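Local coordinates for hypothetical protein yfcE (Escherichia coli, PDB 1SU1) that belongs to the calcineurin-like phosphoesterase superfamily and holds two zinc ions at the ends of its beta strands, at residues 25-37 with 51-65. Sequence-based numbering, arbitrary orientation.
With ZN (zinc ion), chain F; ZN (zinc ion), chain E.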
loop_
_atom_site.group_PDB
_atom_site.type_symbol
_atom_site.label_atom_id
_atom_site.label_comp_id
_atom_site.label_asym_id
_atom_site.label_seq_id
_atom_site.Cartn_x
_atom_site.Cartn_y
_atom_site.Cartn_z
ATOM N N MET A 25 -17.960 31.461 4.827
ATOM C CA MET A 25 -17.850 30.247 5.684
ATOM C C MET A 25 -16.937 29.226 5.000
ATOM O O MET A 25 -15.785 29.051 5.402
ATOM C CB MET A 25 -19.235 29.633 5.909
ATOM C CG MET A 25 -19.408 28.890 7.229
ATOM S SD MET A 25 -20.118 29.937 8.530
ATOM C CE MET A 25 -18.887 29.821 9.813
ATOM N N MET A 26 -17.450 28.565 3.961
ATOM C CA MET A 26 -16.677 27.558 3.231
ATOM C C MET A 26 -17.127 27.407 1.775
ATOM O O MET A 26 -18.281 27.070 1.510
ATOM C CB MET A 26 -16.803 26.199 3.930
ATOM C CG MET A 26 -15.970 25.081 3.317
ATOM S SD MET A 26 -14.583 24.615 4.354
ATOM C CE MET A 26 -13.223 24.805 3.220
ATOM N N LYS A 27 -16.208 27.627 0.836
ATOM C CA LYS A 27 -16.528 27.492 -0.581
ATOM C C LYS A 27 -15.537 26.580 -1.296
ATOM O O LYS A 27 -14.346 26.852 -1.326
ATOM C CB LYS A 27 -16.549 28.871 -1.254
ATOM C CG LYS A 27 -17.104 28.854 -2.671
ATOM C CD LYS A 27 -17.355 30.266 -3.199
ATOM C CE LYS A 27 -17.968 30.224 -4.593
ATOM N NZ LYS A 27 -18.324 31.585 -5.092
ATOM N N LEU A 28 -16.034 25.508 -1.897
ATOM C CA LEU A 28 -15.157 24.584 -2.599
ATOM C C LEU A 28 -15.688 24.148 -3.963
ATOM O O LEU A 28 -16.891 24.020 -4.160
ATOM C CB LEU A 28 -14.936 23.327 -1.748
ATOM C CG LEU A 28 -14.576 23.495 -0.269
ATOM C CD1 LEU A 28 -14.783 22.158 0.444
ATOM C CD2 LEU A 28 -13.164 23.991 -0.128
ATOM N N MET A 29 -14.769 23.905 -4.893
ATOM C CA MET A 29 -15.124 23.421 -6.217
ATOM C C MET A 29 -14.609 21.982 -6.328
ATOM O O MET A 29 -13.517 21.677 -5.862
ATOM C CB MET A 29 -14.479 24.281 -7.307
ATOM C CG MET A 29 -14.855 23.827 -8.720
ATOM S SD MET A 29 -14.246 24.940 -10.031
ATOM C CE MET A 29 -14.453 23.880 -11.451
ATOM N N PHE A 30 -15.398 21.117 -6.953
ATOM C CA PHE A 30 -15.045 19.713 -7.139
ATOM C C PHE A 30 -14.991 19.307 -8.607
ATOM O O PHE A 30 -15.858 19.679 -9.394
ATOM C CB PHE A 30 -16.066 18.796 -6.454
ATOM C CG PHE A 30 -16.265 19.079 -4.993
ATOM C CD1 PHE A 30 -17.082 20.130 -4.581
ATOM C CD2 PHE A 30 -15.638 18.290 -4.022
ATOM C CE1 PHE A 30 -17.276 20.393 -3.219
ATOM C CE2 PHE A 30 -15.822 18.545 -2.667
ATOM C CZ PHE A 30 -16.642 19.596 -2.261
ATOM N N ALA A 31 -13.969 18.534 -8.957
ATOM C CA ALA A 31 -13.794 18.005 -10.302
ATOM C C ALA A 31 -13.401 16.533 -10.112
ATOM O O ALA A 31 -12.574 16.221 -9.251
ATOM C CB ALA A 31 -12.684 18.756 -11.025
ATOM N N SER A 32 -13.977 15.639 -10.910
ATOM C CA SER A 32 -13.668 14.222 -10.790
ATOM C C SER A 32 -13.612 13.496 -12.132
ATOM O O SER A 32 -14.227 13.917 -13.107
ATOM C CB SER A 32 -14.702 13.535 -9.882
ATOM O OG SER A 32 -14.379 12.163 -9.685
ATOM N N ASP A 33 -12.862 12.396 -12.158
ATOM C CA ASP A 33 -12.706 11.555 -13.337
ATOM C C ASP A 33 -12.391 12.347 -14.621
ATOM O O ASP A 33 -13.147 12.308 -15.609
ATOM C CB ASP A 33 -13.970 10.706 -13.511
ATOM C CG ASP A 33 -14.197 9.737 -12.329
ATOM O OD1 ASP A 33 -13.716 8.573 -12.375
ATOM O OD2 ASP A 33 -14.836 10.151 -11.337
ATOM N N ILE A 34 -11.267 13.060 -14.580
ATOM C CA ILE A 34 -10.766 13.860 -15.687
ATOM C C ILE A 34 -10.263 12.924 -16.786
ATOM O O ILE A 34 -10.500 13.157 -17.977
ATOM C CB ILE A 34 -9.618 14.762 -15.197
ATOM C CG1 ILE A 34 -10.129 15.662 -14.064
ATOM C CG2 ILE A 34 -9.056 15.593 -16.356
ATOM C CD1 ILE A 34 -9.059 16.528 -13.415
ATOM N N HIS A 35 -9.572 11.862 -16.376
ATOM C CA HIS A 35 -9.054 10.862 -17.305
ATOM C C HIS A 35 -8.231 11.393 -18.483
ATOM O O HIS A 35 -8.288 10.845 -19.585
ATOM C CB HIS A 35 -10.206 10.011 -17.851
ATOM C CG HIS A 35 -10.798 9.068 -16.846
ATOM N ND1 HIS A 35 -10.118 7.968 -16.363
ATOM C CD2 HIS A 35 -12.020 9.039 -16.261
ATOM C CE1 HIS A 35 -10.896 7.302 -15.529
ATOM N NE2 HIS A 35 -12.055 7.930 -15.450
ATOM N N GLY A 36 -7.471 12.455 -18.257
ATOM C CA GLY A 36 -6.631 12.989 -19.318
ATOM C C GLY A 36 -7.250 13.936 -20.350
ATOM O O GLY A 36 -6.567 14.320 -21.295
ATOM N N SER A 37 -8.524 14.294 -20.189
ATOM C CA SER A 37 -9.202 15.200 -21.122
ATOM C C SER A 37 -8.721 16.643 -20.976
ATOM O O SER A 37 -9.024 17.306 -19.986
ATOM C CB SER A 37 -10.717 15.153 -20.894
ATOM O OG SER A 37 -11.396 16.009 -21.793
ATOM N N SER A 51 -14.627 31.204 -9.686
ATOM C CA SER A 51 -15.434 30.786 -8.540
ATOM C C SER A 51 -15.202 31.491 -7.215
ATOM O O SER A 51 -16.136 31.685 -6.444
ATOM C CB SER A 51 -15.241 29.284 -8.300
ATOM O OG SER A 51 -13.966 29.050 -7.708
ATOM N N GLY A 52 -13.960 31.848 -6.932
ATOM C CA GLY A 52 -13.665 32.459 -5.650
ATOM C C GLY A 52 -13.554 31.360 -4.589
ATOM O O GLY A 52 -13.521 31.643 -3.397
ATOM N N ALA A 53 -13.505 30.102 -5.025
ATOM C CA ALA A 53 -13.400 28.967 -4.100
ATOM C C ALA A 53 -12.029 28.916 -3.432
ATOM O O ALA A 53 -11.011 29.239 -4.049
ATOM C CB ALA A 53 -13.659 27.653 -4.841
ATOM N N GLN A 54 -12.006 28.503 -2.170
ATOM C CA GLN A 54 -10.754 28.412 -1.419
ATOM C C GLN A 54 -9.851 27.314 -2.003
ATOM O O GLN A 54 -8.642 27.510 -2.158
ATOM C CB GLN A 54 -11.050 28.127 0.064
ATOM C CG GLN A 54 -9.916 28.506 1.019
ATOM C CD GLN A 54 -10.260 28.244 2.488
ATOM O OE1 GLN A 54 -9.510 28.630 3.393
ATOM N NE2 GLN A 54 -11.396 27.583 2.728
ATOM N N TRP A 55 -10.442 26.169 -2.348
ATOM C CA TRP A 55 -9.673 25.048 -2.906
ATOM C C TRP A 55 -10.342 24.360 -4.089
ATOM O O TRP A 55 -11.559 24.400 -4.232
ATOM C CB TRP A 55 -9.439 23.955 -1.843
ATOM C CG TRP A 55 -8.782 24.404 -0.584
ATOM C CD1 TRP A 55 -9.394 24.842 0.554
ATOM C CD2 TRP A 55 -7.379 24.485 -0.343
ATOM N NE1 TRP A 55 -8.453 25.191 1.497
ATOM C CE2 TRP A 55 -7.204 24.978 0.971
ATOM C CE3 TRP A 55 -6.247 24.175 -1.105
ATOM C CZ2 TRP A 55 -5.941 25.190 1.534
ATOM C CZ3 TRP A 55 -4.985 24.381 -0.545
ATOM C CH2 TRP A 55 -4.847 24.881 0.767
ATOM N N LEU A 56 -9.534 23.720 -4.929
ATOM C CA LEU A 56 -10.063 22.934 -6.040
ATOM C C LEU A 56 -9.879 21.485 -5.575
ATOM O O LEU A 56 -8.745 21.018 -5.413
ATOM C CB LEU A 56 -9.264 23.144 -7.329
ATOM C CG LEU A 56 -9.646 22.149 -8.443
ATOM C CD1 LEU A 56 -11.126 22.283 -8.793
ATOM C CD2 LEU A 56 -8.795 22.391 -9.673
ATOM N N VAL A 57 -10.985 20.787 -5.356
ATOM C CA VAL A 57 -10.933 19.412 -4.892
ATOM C C VAL A 57 -11.085 18.378 -6.008
ATOM O O VAL A 57 -12.181 18.183 -6.554
ATOM C CB VAL A 57 -12.017 19.171 -3.815
ATOM C CG1 VAL A 57 -11.926 17.749 -3.281
ATOM C CG2 VAL A 57 -11.856 20.185 -2.689
ATOM N N ILE A 58 -9.979 17.705 -6.318
ATOM C CA ILE A 58 -9.944 16.678 -7.355
ATOM C C ILE A 58 -10.147 15.285 -6.745
ATOM O O ILE A 58 -9.322 14.818 -5.953
ATOM C CB ILE A 58 -8.601 16.769 -8.117
ATOM C CG1 ILE A 58 -8.519 18.144 -8.805
ATOM C CG2 ILE A 58 -8.472 15.636 -9.129
ATOM C CD1 ILE A 58 -7.293 18.357 -9.672
ATOM N N LEU A 59 -11.241 14.626 -7.128
ATOM C CA LEU A 59 -11.590 13.314 -6.593
ATOM C C LEU A 59 -10.991 12.070 -7.266
ATOM O O LEU A 59 -11.526 10.964 -7.112
ATOM C CB LEU A 59 -13.113 13.174 -6.534
ATOM C CG LEU A 59 -13.859 14.219 -5.691
ATOM C CD1 LEU A 59 -15.358 14.076 -5.912
ATOM C CD2 LEU A 59 -13.516 14.059 -4.198
ATOM N N GLY A 60 -9.906 12.233 -8.021
ATOM C CA GLY A 60 -9.271 11.064 -8.623
ATOM C C GLY A 60 -9.480 10.680 -10.084
ATOM O O GLY A 60 -10.527 10.967 -10.682
ATOM N N ASP A 61 -8.478 9.979 -10.624
ATOM C CA ASP A 61 -8.424 9.511 -12.011
ATOM C C ASP A 61 -8.185 10.737 -12.889
ATOM O O ASP A 61 -9.060 11.194 -13.645
ATOM C CB ASP A 61 -9.707 8.749 -12.362
ATOM C CG ASP A 61 -9.776 7.388 -11.666
ATOM O OD1 ASP A 61 -9.092 7.234 -10.629
ATOM O OD2 ASP A 61 -10.512 6.491 -12.127
ATOM N N VAL A 62 -6.967 11.247 -12.730
ATOM C CA VAL A 62 -6.471 12.444 -13.365
ATOM C C VAL A 62 -5.972 12.350 -14.815
ATOM O O VAL A 62 -6.534 12.999 -15.696
ATOM C CB VAL A 62 -5.359 13.034 -12.470
ATOM C CG1 VAL A 62 -4.966 14.420 -12.940
ATOM C CG2 VAL A 62 -5.841 13.072 -11.016
ATOM N N LEU A 63 -4.938 11.547 -15.064
ATOM C CA LEU A 63 -4.356 11.446 -16.403
ATOM C C LEU A 63 -4.652 10.222 -17.260
ATOM O O LEU A 63 -4.771 10.329 -18.486
ATOM C CB LEU A 63 -2.843 11.597 -16.302
ATOM C CG LEU A 63 -2.365 12.795 -15.482
ATOM C CD1 LEU A 63 -0.854 12.748 -15.344
ATOM C CD2 LEU A 63 -2.810 14.093 -16.163
ATOM N N ASN A 64 -4.758 9.057 -16.633
ATOM C CA ASN A 64 -5.008 7.821 -17.372
ATOM C C ASN A 64 -6.476 7.678 -17.787
ATOM O O ASN A 64 -7.390 7.912 -16.990
ATOM C CB ASN A 64 -4.529 6.635 -16.511
ATOM C CG ASN A 64 -4.957 5.287 -17.043
ATOM O OD1 ASN A 64 -4.895 5.010 -18.242
ATOM N ND2 ASN A 64 -5.374 4.421 -16.133
ATOM N N HIS A 65 -6.697 7.312 -19.049
ATOM C CA HIS A 65 -8.053 7.143 -19.556
ATOM C C HIS A 65 -8.754 5.952 -18.911
ATOM O O HIS A 65 -9.980 5.940 -18.776
ATOM C CB HIS A 65 -8.036 6.975 -21.084
ATOM C CG HIS A 65 -7.312 5.753 -21.558
ATOM N ND1 HIS A 65 -7.951 4.558 -21.812
ATOM C CD2 HIS A 65 -6.000 5.538 -21.827
ATOM C CE1 HIS A 65 -7.069 3.663 -22.217
ATOM N NE2 HIS A 65 -5.876 4.230 -22.236
HETATM ZN ZN ZN F . -13.322 7.333 -13.733
HETATM ZN ZN ZN E . -12.313 5.455 -11.032
#
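Residues 25-37 and 51-65 pair as neighbouring parallel strands of a beta-alpha-beta unit, closed by helix 38-51, and their C-terminal loops converge on two zinc ions. Strands 27-31 and 55-58 run at 29° to each other. Their ladder is documented by bonds from Val-57 N to Met-29 O (2.7 Å), Ala-31 N to Val-57 O and Leu-59 N to Ala-31 O; Met-29 N to Trp-55 O is weak. At the opposite end from the metals, Lys-27 stretches its chain along Ala-53 and donates a hydrogen bond from NZ to Ser-51 O (2.6 Å), close to where the helix gives way to Gly-52.

Side chains sort onto two faces of the sheet. On one, the Phe-30 ring lies alongside Val-57, CD2 to CB 3.7 Å, and Leu-28 CD2 meets the edge of the Trp-55 ring at CD1. On the other, Met-29 CG packs on Leu-56 CD1 at 4.0 Å; helix 38-51 covers this face, Phe-48 touching both side chains and Val-44 touching Met-29.

Beyond the strands, backbone bonds bind loop to loop: Asp-33 N to Gly-60 O, His-35 N to Asp-61 O, Gly-36 N to Val-62 O. Asp-33 OD1 (1.9 Å) and His-35 NE2 bind one zinc ion, joined by His-153; Asp-61 OD2 binds the other with Asn-97, His-129 and His-151. With CG anti to the carbonyl carbon (chi1 -71°), the His-35 ring receives Asp-61 CB over one face, while ND1 donates in the ring plane to Asn-64 O at 2.8 Å. Ser-32 OG donates to Asp-33 OD2 from above the carboxylate plane, and His-151 N also bonds to that oxygen, so OD2 is held while OD1 reaches the zinc ion.

With ND1 tied to a carbonyl and NE2 to zinc, the imidazole is anchored at both ring nitrogens, which fixes its rotation, and the carbonyl would probably strengthen NE2 as a metal donor.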